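Local coordinates for C2 domain protein (Scophthalmus maximus, PDB 3W56) that binds calcium ions through the loops at one end of a C2 domain and, as in related C2 domains, probably uses them to engage phospholipid membranes, at residues V46-G51 with E71-F76; E87-D92 with D96-V101; E112-L117 with T122-Y127. All coordinates share one frame; numbering follows the deposited sequence.

Contact 1. Residues V46-G51 with E71-F76; sequences VKVFCG and EEFSHF
Val-48 and Phe-73 meet across the interior of the domain, one methyl group set on one ring. The valine has CG1 anti to the backbone N (chi1 -175°), which leaves CG2 beside that N and directed at the phenylalanine. CG2 lies 3.8 Å from the centroid of the Phe-73 ring and 14° off the ring normal, a CH-pi contact over the face, shifted a little toward the rim occupied by CD2 and CE2. Phe-73 reaches this place with CG beside its own backbone N (chi1 -60°).

Two residues further along both segments a second, different pair follows, Cys-50 with His-75. Cys-50 CB stands 3.9 Å from His-75 CD2, approaching the imidazole obliquely, and Cys-50 SG comes in at the ring's edge, 5.1 Å from the centroid of the His-75 ring. No hydrogen bond crosses the contact, and the CA atoms of Val-48 and Phe-73 are 7.8 Å apart, too far for paired strands and consistent with side chains packing between two sheets.

The two segments belong to opposed sheets of the beta sandwich. Strand 44-50 runs between strands 53-57 and 83-90, whereas 73-78 is an outermost strand of the other sheet, beside 22-32. Leu-26 also packs on Val-48, and Leu-55 touches both Cys-50 and His-75.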
loop_
_atom_site.group_PDB
_atom_site.type_symbol
_atom_site.label_atom_id
_atom_site.label_comp_id
_atom_site.label_asym_id
_atom_site.label_seq_id
_atom_site.Cartn_x
_atom_site.Cartn_y
_atom_site.Cartn_z
ATOM N N VAL A 46 -2.581 4.404 -3.049
ATOM C CA VAL A 46 -1.509 3.431 -2.794
ATOM C C VAL A 46 -1.158 2.581 -3.998
ATOM O O VAL A 46 -2.037 2.018 -4.678
ATOM C CB VAL A 46 -1.906 2.504 -1.607
ATOM C CG1 VAL A 46 -0.750 1.637 -1.185
ATOM C CG2 VAL A 46 -2.411 3.377 -0.442
ATOM N N LYS A 47 0.143 2.481 -4.271
ATOM C CA LYS A 47 0.624 1.628 -5.363
ATOM C C LYS A 47 1.175 0.386 -4.746
ATOM O O LYS A 47 1.864 0.441 -3.690
ATOM C CB LYS A 47 1.729 2.310 -6.162
ATOM C CG LYS A 47 1.331 3.536 -6.978
ATOM C CD LYS A 47 2.422 3.728 -8.108
ATOM C CE LYS A 47 2.385 5.147 -8.614
ATOM N NZ LYS A 47 3.566 5.427 -9.530
ATOM N N VAL A 48 0.919 -0.747 -5.374
ATOM C CA VAL A 48 1.190 -2.078 -4.831
ATOM C C VAL A 48 1.941 -2.904 -5.840
ATOM O O VAL A 48 1.453 -3.159 -6.993
ATOM C CB VAL A 48 -0.099 -2.868 -4.496
ATOM C CG1 VAL A 48 0.187 -4.174 -3.839
ATOM C CG2 VAL A 48 -0.978 -2.012 -3.578
ATOM N N PHE A 49 3.115 -3.325 -5.399
ATOM C CA PHE A 49 3.958 -4.235 -6.184
ATOM C C PHE A 49 4.249 -5.484 -5.378
ATOM O O PHE A 49 4.456 -5.442 -4.152
ATOM C CB PHE A 49 5.299 -3.569 -6.533
ATOM C CG PHE A 49 5.154 -2.228 -7.204
ATOM C CD1 PHE A 49 5.198 -2.113 -8.587
ATOM C CD2 PHE A 49 4.934 -1.090 -6.437
ATOM C CE1 PHE A 49 5.057 -0.846 -9.191
ATOM C CE2 PHE A 49 4.815 0.179 -7.000
ATOM C CZ PHE A 49 4.861 0.298 -8.409
ATOM N N CYS A 50 4.267 -6.612 -6.062
ATOM C CA CYS A 50 4.774 -7.812 -5.440
ATOM C C CYS A 50 5.953 -8.279 -6.263
ATOM O O CYS A 50 5.756 -8.768 -7.402
ATOM C CB CYS A 50 3.718 -8.919 -5.428
ATOM S SG CYS A 50 4.345 -10.328 -4.506
ATOM N N GLY A 51 7.155 -8.170 -5.701
ATOM C CA GLY A 51 8.352 -8.374 -6.510
ATOM C C GLY A 51 8.311 -7.455 -7.726
ATOM O O GLY A 51 8.244 -6.231 -7.601
ATOM N N GLU A 71 -10.185 -1.270 -1.486
ATOM C CA GLU A 71 -9.398 -2.110 -2.386
ATOM C C GLU A 71 -8.578 -3.166 -1.700
ATOM O O GLU A 71 -7.949 -2.948 -0.636
ATOM C CB GLU A 71 -8.606 -1.349 -3.424
ATOM C CG GLU A 71 -9.381 -0.507 -4.355
ATOM C CD GLU A 71 -9.664 0.896 -3.892
ATOM O OE1 GLU A 71 -9.601 1.262 -2.665
ATOM O OE2 GLU A 71 -9.948 1.688 -4.795
ATOM N N GLU A 72 -8.625 -4.356 -2.256
ATOM C CA GLU A 72 -7.766 -5.433 -1.899
ATOM C C GLU A 72 -7.040 -5.848 -3.187
ATOM O O GLU A 72 -7.553 -5.612 -4.323
ATOM C CB GLU A 72 -8.528 -6.554 -1.246
ATOM C CG GLU A 72 -9.529 -6.024 -0.195
ATOM C CD GLU A 72 -10.109 -7.113 0.646
ATOM O OE1 GLU A 72 -10.653 -6.685 1.706
ATOM O OE2 GLU A 72 -10.006 -8.323 0.257
ATOM N N PHE A 73 -5.859 -6.428 -3.018
ATOM C CA PHE A 73 -5.005 -6.788 -4.141
ATOM C C PHE A 73 -4.592 -8.213 -3.946
ATOM O O PHE A 73 -4.129 -8.627 -2.862
ATOM C CB PHE A 73 -3.767 -5.851 -4.212
ATOM C CG PHE A 73 -4.123 -4.391 -4.394
ATOM C CD1 PHE A 73 -4.242 -3.860 -5.696
ATOM C CD2 PHE A 73 -4.406 -3.553 -3.282
ATOM C CE1 PHE A 73 -4.572 -2.566 -5.914
ATOM C CE2 PHE A 73 -4.727 -2.213 -3.506
ATOM C CZ PHE A 73 -4.852 -1.708 -4.823
ATOM N N SER A 74 -4.729 -9.019 -5.005
ATOM C CA SER A 74 -4.278 -10.368 -4.853
ATOM C C SER A 74 -3.315 -10.649 -6.020
ATOM O O SER A 74 -3.426 -10.088 -7.150
ATOM C CB SER A 74 -5.461 -11.380 -4.758
ATOM O OG SER A 74 -5.897 -11.669 -3.391
ATOM N N HIS A 75 -2.325 -11.455 -5.686
ATOM C CA HIS A 75 -1.351 -11.942 -6.693
ATOM C C HIS A 75 -1.260 -13.450 -6.524
ATOM O O HIS A 75 -0.970 -14.027 -5.447
ATOM C CB HIS A 75 0.012 -11.274 -6.526
ATOM C CG HIS A 75 0.993 -11.628 -7.621
ATOM N ND1 HIS A 75 0.622 -11.755 -8.952
ATOM C CD2 HIS A 75 2.329 -11.849 -7.583
ATOM C CE1 HIS A 75 1.689 -12.057 -9.680
ATOM N NE2 HIS A 75 2.744 -12.090 -8.879
ATOM N N PHE A 76 -1.491 -14.167 -7.644
ATOM C CA PHE A 76 -1.590 -15.633 -7.443
ATOM C C PHE A 76 -0.305 -16.398 -7.805
ATOM O O PHE A 76 -0.316 -17.626 -7.762
ATOM C CB PHE A 76 -2.808 -16.195 -8.169
ATOM C CG PHE A 76 -4.092 -15.719 -7.589
ATOM C CD1 PHE A 76 -4.694 -16.417 -6.564
ATOM C CD2 PHE A 76 -4.667 -14.534 -8.067
ATOM C CE1 PHE A 76 -5.870 -15.956 -6.011
ATOM C CE2 PHE A 76 -5.843 -14.039 -7.523
ATOM C CZ PHE A 76 -6.451 -14.775 -6.490
#

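Contact 2. Residues E87-D92 with D96-V101; sequences EVHDED and DDLLGV
Strands 87-90 and 97-101 run antiparallel, their axes 4.5 Å apart at closest approach and 150° between their directions. Glu-87 with Val-101 and His-89 with Leu-98 are non-hydrogen-bonded pairs; Val-88 with Gly-100 and Asp-90 with Asp-97 are hydrogen-bonded ones. Between Val-88 and His-89 the register slips by one residue in a classic beta bulge, where Leu-99 and Gly-100 both face Val-88. Val-88 O takes a short bond from Leu-99 N (2.6 Å) and a weak one from Gly-100 N. Toward the loop, Asp-90 N to Asp-97 O (2.8 Å) and the reciprocal bond from Asp-97 N to Asp-90 O close the pairing.

On the face bearing Glu-87 and His-89, the imidazole is fixed through its edge. His-89 NE2 donates to Glu-87 OE1 (2.9 Å), which accepts nearly in the ring plane through its anti lone pair, while ND1 meets a water that also bonds weakly to Asp-96 O. Leu-98 CD1 lies over one face of the ring, 4.1 Å from its centroid. The other carboxylate oxygen of Glu-87 pairs with Arg-85.

On the face of Val-88 and Asp-90, Leu-99 CD1 packs against Asp-90 CB at 3.8 Å. Where the strands part, Asp-96 has CG beside its backbone N (chi1 -64°), placing OD1 to accept from Asp-92 N (2.8 Å) on its anti side, 31° out of the carboxylate plane; Tyr-45 holds OD2.

This hairpin end contributes one loop of a C2 calcium site, tied to another where Asp-90 OD1 accepts from Asp-43 N. Asp-90, Glu-91, Asp-92 and Asp-97 bind calcium in a calcium-bound structure of this protein; no calcium is bound here.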
loop_
_atom_site.group_PDB
_atom_site.type_symbol
_atom_site.label_atom_id
_atom_site.label_comp_id
_atom_site.label_asym_id
_atom_site.label_seq_id
_atom_site.Cartn_x
_atom_site.Cartn_y
_atom_site.Cartn_z
ATOM N N GLU A 87 3.683 1.973 -2.196
ATOM C CA GLU A 87 3.971 3.375 -2.259
ATOM C C GLU A 87 2.686 4.144 -2.009
ATOM O O GLU A 87 1.646 3.850 -2.639
ATOM C CB GLU A 87 4.581 3.744 -3.605
ATOM C CG GLU A 87 5.766 2.906 -3.990
ATOM C CD GLU A 87 6.202 3.174 -5.405
ATOM O OE1 GLU A 87 5.585 4.060 -6.044
ATOM O OE2 GLU A 87 7.125 2.469 -5.880
ATOM N N VAL A 88 2.791 5.157 -1.164
ATOM C CA VAL A 88 1.693 6.086 -0.925
ATOM C C VAL A 88 1.967 7.369 -1.720
ATOM O O VAL A 88 3.025 8.000 -1.562
ATOM C CB VAL A 88 1.514 6.373 0.557
ATOM C CG1 VAL A 88 0.462 7.454 0.746
ATOM C CG2 VAL A 88 1.148 5.056 1.302
ATOM N N HIS A 89 1.022 7.750 -2.561
ATOM C CA HIS A 89 1.161 8.984 -3.373
ATOM C C HIS A 89 0.054 9.963 -3.140
ATOM O O HIS A 89 -1.049 9.622 -2.707
ATOM C CB HIS A 89 1.160 8.680 -4.859
ATOM C CG HIS A 89 2.295 7.835 -5.297
ATOM N ND1 HIS A 89 3.377 8.339 -6.009
ATOM C CD2 HIS A 89 2.525 6.512 -5.151
ATOM C CE1 HIS A 89 4.219 7.354 -6.266
ATOM N NE2 HIS A 89 3.720 6.230 -5.764
ATOM N N ASP A 90 0.354 11.206 -3.452
ATOM C CA ASP A 90 -0.602 12.293 -3.355
ATOM C C ASP A 90 -0.884 12.721 -4.759
ATOM O O ASP A 90 0.037 13.129 -5.479
ATOM C CB ASP A 90 0.054 13.381 -2.543
ATOM C CG ASP A 90 -0.851 14.568 -2.292
ATOM O OD1 ASP A 90 -2.008 14.612 -2.837
ATOM O OD2 ASP A 90 -0.389 15.457 -1.531
ATOM N N GLU A 91 -2.127 12.556 -5.206
ATOM C CA GLU A 91 -2.402 12.819 -6.626
ATOM C C GLU A 91 -2.558 14.301 -6.892
ATOM O O GLU A 91 -3.226 15.024 -6.156
ATOM C CB GLU A 91 -3.671 12.095 -7.085
ATOM C CG GLU A 91 -4.064 12.454 -8.517
ATOM C CD GLU A 91 -5.458 12.006 -8.864
ATOM O OE1 GLU A 91 -5.585 11.050 -9.677
ATOM O OE2 GLU A 91 -6.434 12.606 -8.316
ATOM N N ASP A 92 -1.955 14.757 -7.989
ATOM C CA ASP A 92 -2.196 16.113 -8.415
ATOM C C ASP A 92 -2.293 16.149 -9.924
ATOM O O ASP A 92 -2.009 15.163 -10.572
ATOM C CB ASP A 92 -1.122 17.054 -7.900
ATOM C CG ASP A 92 -1.626 18.468 -7.765
ATOM O OD1 ASP A 92 -2.796 18.714 -8.172
ATOM O OD2 ASP A 92 -0.854 19.318 -7.259
ATOM N N ASP A 96 2.250 13.480 -9.606
ATOM C CA ASP A 96 1.892 12.938 -8.282
ATOM C C ASP A 96 3.122 12.988 -7.358
ATOM O O ASP A 96 4.275 12.876 -7.824
ATOM C CB ASP A 96 1.309 11.542 -8.410
ATOM C CG ASP A 96 0.001 11.536 -9.172
ATOM O OD1 ASP A 96 -0.597 12.629 -9.309
ATOM O OD2 ASP A 96 -0.467 10.464 -9.602
ATOM N N ASP A 97 2.861 13.128 -6.058
ATOM C CA ASP A 97 3.955 13.309 -5.097
ATOM C C ASP A 97 4.106 12.026 -4.289
ATOM O O ASP A 97 3.132 11.503 -3.721
ATOM C CB ASP A 97 3.677 14.512 -4.202
ATOM C CG ASP A 97 4.801 14.788 -3.223
ATOM O OD1 ASP A 97 5.959 14.329 -3.448
ATOM O OD2 ASP A 97 4.513 15.475 -2.220
ATOM N N LEU A 98 5.293 11.441 -4.331
ATOM C CA LEU A 98 5.533 10.216 -3.555
ATOM C C LEU A 98 5.591 10.567 -2.068
ATOM O O LEU A 98 6.393 11.418 -1.652
ATOM C CB LEU A 98 6.806 9.512 -4.045
ATOM C CG LEU A 98 7.392 8.402 -3.168
ATOM C CD1 LEU A 98 6.362 7.259 -3.055
ATOM C CD2 LEU A 98 8.706 7.915 -3.732
ATOM N N LEU A 99 4.750 9.927 -1.245
ATOM C CA LEU A 99 4.698 10.316 0.170
ATOM C C LEU A 99 5.517 9.380 1.037
ATOM O O LEU A 99 6.035 9.761 2.105
ATOM C CB LEU A 99 3.240 10.337 0.642
ATOM C CG LEU A 99 2.404 11.399 -0.070
ATOM C CD1 LEU A 99 0.990 11.501 0.566
ATOM C CD2 LEU A 99 3.132 12.749 -0.055
ATOM N N GLY A 100 5.692 8.146 0.567
ATOM C CA GLY A 100 6.510 7.220 1.331
ATOM C C GLY A 100 6.546 5.898 0.650
ATOM O O GLY A 100 5.660 5.585 -0.173
ATOM N N VAL A 101 7.605 5.151 0.903
ATOM C CA VAL A 101 7.719 3.797 0.326
ATOM C C VAL A 101 7.988 2.759 1.421
ATOM O O VAL A 101 8.789 2.997 2.347
ATOM C CB VAL A 101 8.817 3.737 -0.743
ATOM C CG1 VAL A 101 9.199 2.287 -1.105
ATOM C CG2 VAL A 101 8.350 4.448 -1.971
HETATM O O HOH W 1 4.555 10.190 -7.667
#

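Contact 3. Residues E112-L117 with T122-Y127; sequences EHDCYL and TLHYMY
Thr-122 starts the second strand of a beta hairpin at the edge of the C2 sandwich, lying side by side with Tyr-116; its CG2 also touches Asp-114 CB at 3.9 Å. Leu-123 and Cys-115 form a hydrogen-bonded pair, with Cys-115 N to Leu-123 O at 2.6 Å, and their CB atoms pack on the face from which Cys-115 reaches its disulfide partner, Cys-102.

His-124 turns its ring edge to Asp-114: ND1 donates to OD2 (2.7 Å), almost within the imidazole plane, yet from above the carboxylate, whose plane is 86° from that of the ring. Tyr-125 pairs with His-113 by two backbone bonds. With chi1 at 63°, CG sits between the backbone N and the carbonyl carbon, so that His-113 CB lies over one face of the Tyr-125 ring, 3.8 Å from the ring centroid, a CH-pi contact; the hydroxyl is bonded to Arg-104 NE. On the other side of the sheet Met-126 CG runs alongside Glu-112 CG (3.7 Å).

Tyr-127, whose hydroxyl also bonds Lys-107 N, meets His-113 rim to rim, their planes 15° apart, and a water whose O lies 2.5 Å from Tyr-127 OH and 2.7 Å from His-113 NE2 bridges the two.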
loop_
_atom_site.group_PDB
_atom_site.type_symbol
_atom_site.label_atom_id
_atom_site.label_comp_id
_atom_site.label_asym_id
_atom_site.label_seq_id
_atom_site.Cartn_x
_atom_site.Cartn_y
_atom_site.Cartn_z
ATOM N N GLU A 112 -0.018 -8.099 10.278
ATOM C CA GLU A 112 -0.387 -6.698 10.317
ATOM C C GLU A 112 0.883 -5.897 10.395
ATOM O O GLU A 112 1.817 -6.196 11.200
ATOM C CB GLU A 112 -1.259 -6.373 11.523
ATOM C CG GLU A 112 -2.504 -7.215 11.634
ATOM C CD GLU A 112 -3.136 -7.077 13.017
ATOM O OE1 GLU A 112 -3.328 -5.910 13.448
ATOM O OE2 GLU A 112 -3.395 -8.112 13.672
ATOM N N HIS A 113 0.945 -4.853 9.591
ATOM C CA HIS A 113 2.132 -4.008 9.533
ATOM C C HIS A 113 1.878 -2.525 9.457
ATOM O O HIS A 113 0.792 -2.059 9.115
ATOM C CB HIS A 113 3.039 -4.405 8.327
ATOM C CG HIS A 113 3.693 -5.748 8.478
ATOM N ND1 HIS A 113 4.675 -5.977 9.432
ATOM C CD2 HIS A 113 3.521 -6.925 7.821
ATOM C CE1 HIS A 113 5.054 -7.243 9.360
ATOM N NE2 HIS A 113 4.371 -7.838 8.388
ATOM N N ASP A 114 2.908 -1.760 9.841
ATOM C CA ASP A 114 2.911 -0.321 9.708
ATOM C C ASP A 114 3.988 0.114 8.750
ATOM O O ASP A 114 5.123 -0.446 8.730
ATOM C CB ASP A 114 3.237 0.341 11.061
ATOM C CG ASP A 114 2.318 -0.143 12.168
ATOM O OD1 ASP A 114 2.811 -0.356 13.283
ATOM O OD2 ASP A 114 1.094 -0.316 11.956
ATOM N N CYS A 115 3.657 1.123 7.960
ATOM C CA CYS A 115 4.619 1.707 7.053
ATOM C C CYS A 115 4.736 3.236 7.300
ATOM O O CYS A 115 3.782 4.021 7.125
ATOM C CB CYS A 115 4.193 1.357 5.631
ATOM S SG CYS A 115 5.072 2.337 4.506
ATOM N N TYR A 116 5.910 3.720 7.740
ATOM C CA TYR A 116 5.991 5.114 8.035
ATOM C C TYR A 116 6.320 5.942 6.813
ATOM O O TYR A 116 7.242 5.622 6.041
ATOM C CB TYR A 116 7.080 5.298 9.140
ATOM C CG TYR A 116 6.818 4.358 10.305
ATOM C CD1 TYR A 116 5.838 4.666 11.259
ATOM C CD2 TYR A 116 7.478 3.111 10.429
ATOM C CE1 TYR A 116 5.504 3.778 12.278
ATOM C CE2 TYR A 116 7.143 2.192 11.478
ATOM C CZ TYR A 116 6.165 2.569 12.389
ATOM O OH TYR A 116 5.771 1.811 13.434
ATOM N N LEU A 117 5.551 6.983 6.634
ATOM C CA LEU A 117 5.715 7.806 5.446
ATOM C C LEU A 117 6.692 8.921 5.819
ATOM O O LEU A 117 6.571 9.522 6.896
ATOM C CB LEU A 117 4.348 8.321 4.997
ATOM C CG LEU A 117 3.339 7.169 4.779
ATOM C CD1 LEU A 117 1.943 7.732 4.437
ATOM C CD2 LEU A 117 3.861 6.105 3.686
ATOM N N THR A 122 1.254 7.387 8.766
ATOM C CA THR A 122 1.527 5.954 8.802
ATOM C C THR A 122 0.490 5.228 7.961
ATOM O O THR A 122 -0.710 5.434 8.137
ATOM C CB THR A 122 1.456 5.399 10.245
ATOM O OG1 THR A 122 2.355 6.183 11.055
ATOM C CG2 THR A 122 1.899 3.913 10.304
ATOM N N LEU A 123 0.992 4.351 7.110
ATOM C CA LEU A 123 0.088 3.480 6.333
ATOM C C LEU A 123 0.067 2.165 7.127
ATOM O O LEU A 123 1.138 1.557 7.433
ATOM C CB LEU A 123 0.743 3.176 4.983
ATOM C CG LEU A 123 0.050 2.080 4.146
ATOM C CD1 LEU A 123 -1.390 2.428 3.586
ATOM C CD2 LEU A 123 0.987 1.701 2.923
ATOM N N HIS A 124 -1.130 1.658 7.433
ATOM C CA HIS A 124 -1.290 0.368 8.079
ATOM C C HIS A 124 -1.902 -0.575 7.071
ATOM O O HIS A 124 -2.659 -0.131 6.221
ATOM C CB HIS A 124 -2.267 0.478 9.269
ATOM C CG HIS A 124 -1.900 1.532 10.267
ATOM N ND1 HIS A 124 -0.889 1.337 11.175
ATOM C CD2 HIS A 124 -2.399 2.772 10.507
ATOM C CE1 HIS A 124 -0.751 2.422 11.924
ATOM N NE2 HIS A 124 -1.656 3.305 11.554
ATOM N N TYR A 125 -1.502 -1.815 7.116
ATOM C CA TYR A 125 -2.000 -2.776 6.114
ATOM C C TYR A 125 -1.860 -4.161 6.669
ATOM O O TYR A 125 -1.158 -4.435 7.665
ATOM C CB TYR A 125 -1.217 -2.618 4.814
ATOM C CG TYR A 125 0.266 -2.938 4.932
ATOM C CD1 TYR A 125 0.743 -4.225 4.548
ATOM C CD2 TYR A 125 1.188 -1.991 5.384
ATOM C CE1 TYR A 125 2.080 -4.532 4.580
ATOM C CE2 TYR A 125 2.583 -2.302 5.439
ATOM C CZ TYR A 125 3.009 -3.594 5.034
ATOM O OH TYR A 125 4.358 -3.952 5.041
ATOM N N MET A 126 -2.524 -5.094 6.010
ATOM C CA MET A 126 -2.463 -6.468 6.385
ATOM C C MET A 126 -2.131 -7.211 5.110
ATOM O O MET A 126 -2.459 -6.768 4.001
ATOM C CB MET A 126 -3.790 -6.993 6.943
ATOM C CG MET A 126 -3.991 -6.456 8.314
ATOM S SD MET A 126 -5.431 -7.218 9.046
ATOM C CE MET A 126 -4.950 -8.956 9.105
ATOM N N TYR A 127 -1.476 -8.335 5.294
ATOM C CA TYR A 127 -1.444 -9.268 4.145
ATOM C C TYR A 127 -1.508 -10.668 4.611
ATOM O O TYR A 127 -1.138 -11.011 5.733
ATOM C CB TYR A 127 -0.209 -9.016 3.243
ATOM C CG TYR A 127 1.058 -9.598 3.802
ATOM C CD1 TYR A 127 1.428 -10.926 3.531
ATOM C CD2 TYR A 127 1.894 -8.832 4.614
ATOM C CE1 TYR A 127 2.634 -11.452 4.074
ATOM C CE2 TYR A 127 3.066 -9.330 5.135
ATOM C CZ TYR A 127 3.423 -10.647 4.863
ATOM O OH TYR A 127 4.606 -11.097 5.434
HETATM O O HOH W 2 5.520 -10.181 7.628
HETATM O O HOH W 3 5.925 -1.897 6.265
#

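The three contacts follow one another along the chain, each closing before the next opens, and their centres lie about 14 to 16 Å apart. Contact 1 spans the two sheets of the sandwich, whereas contacts 2 and 3 are hairpins, one in each sheet. Strands 44-50 and 83-90 are neighbours, so contact 1 passes directly into contact 2: Lys-47 N probably bonds Glu-87 O at 2.6 Å. The hairpins meet through the interior, where Val-88 CG2 lies 3.7 Å from Leu-123 CD2 and Leu-117 packs on Gly-100. The strands leading to the calcium loop of contact 2 are thus packed, through Val-88, Leu-99 and Gly-100, against the hairpin of contact 3 in the opposite sheet.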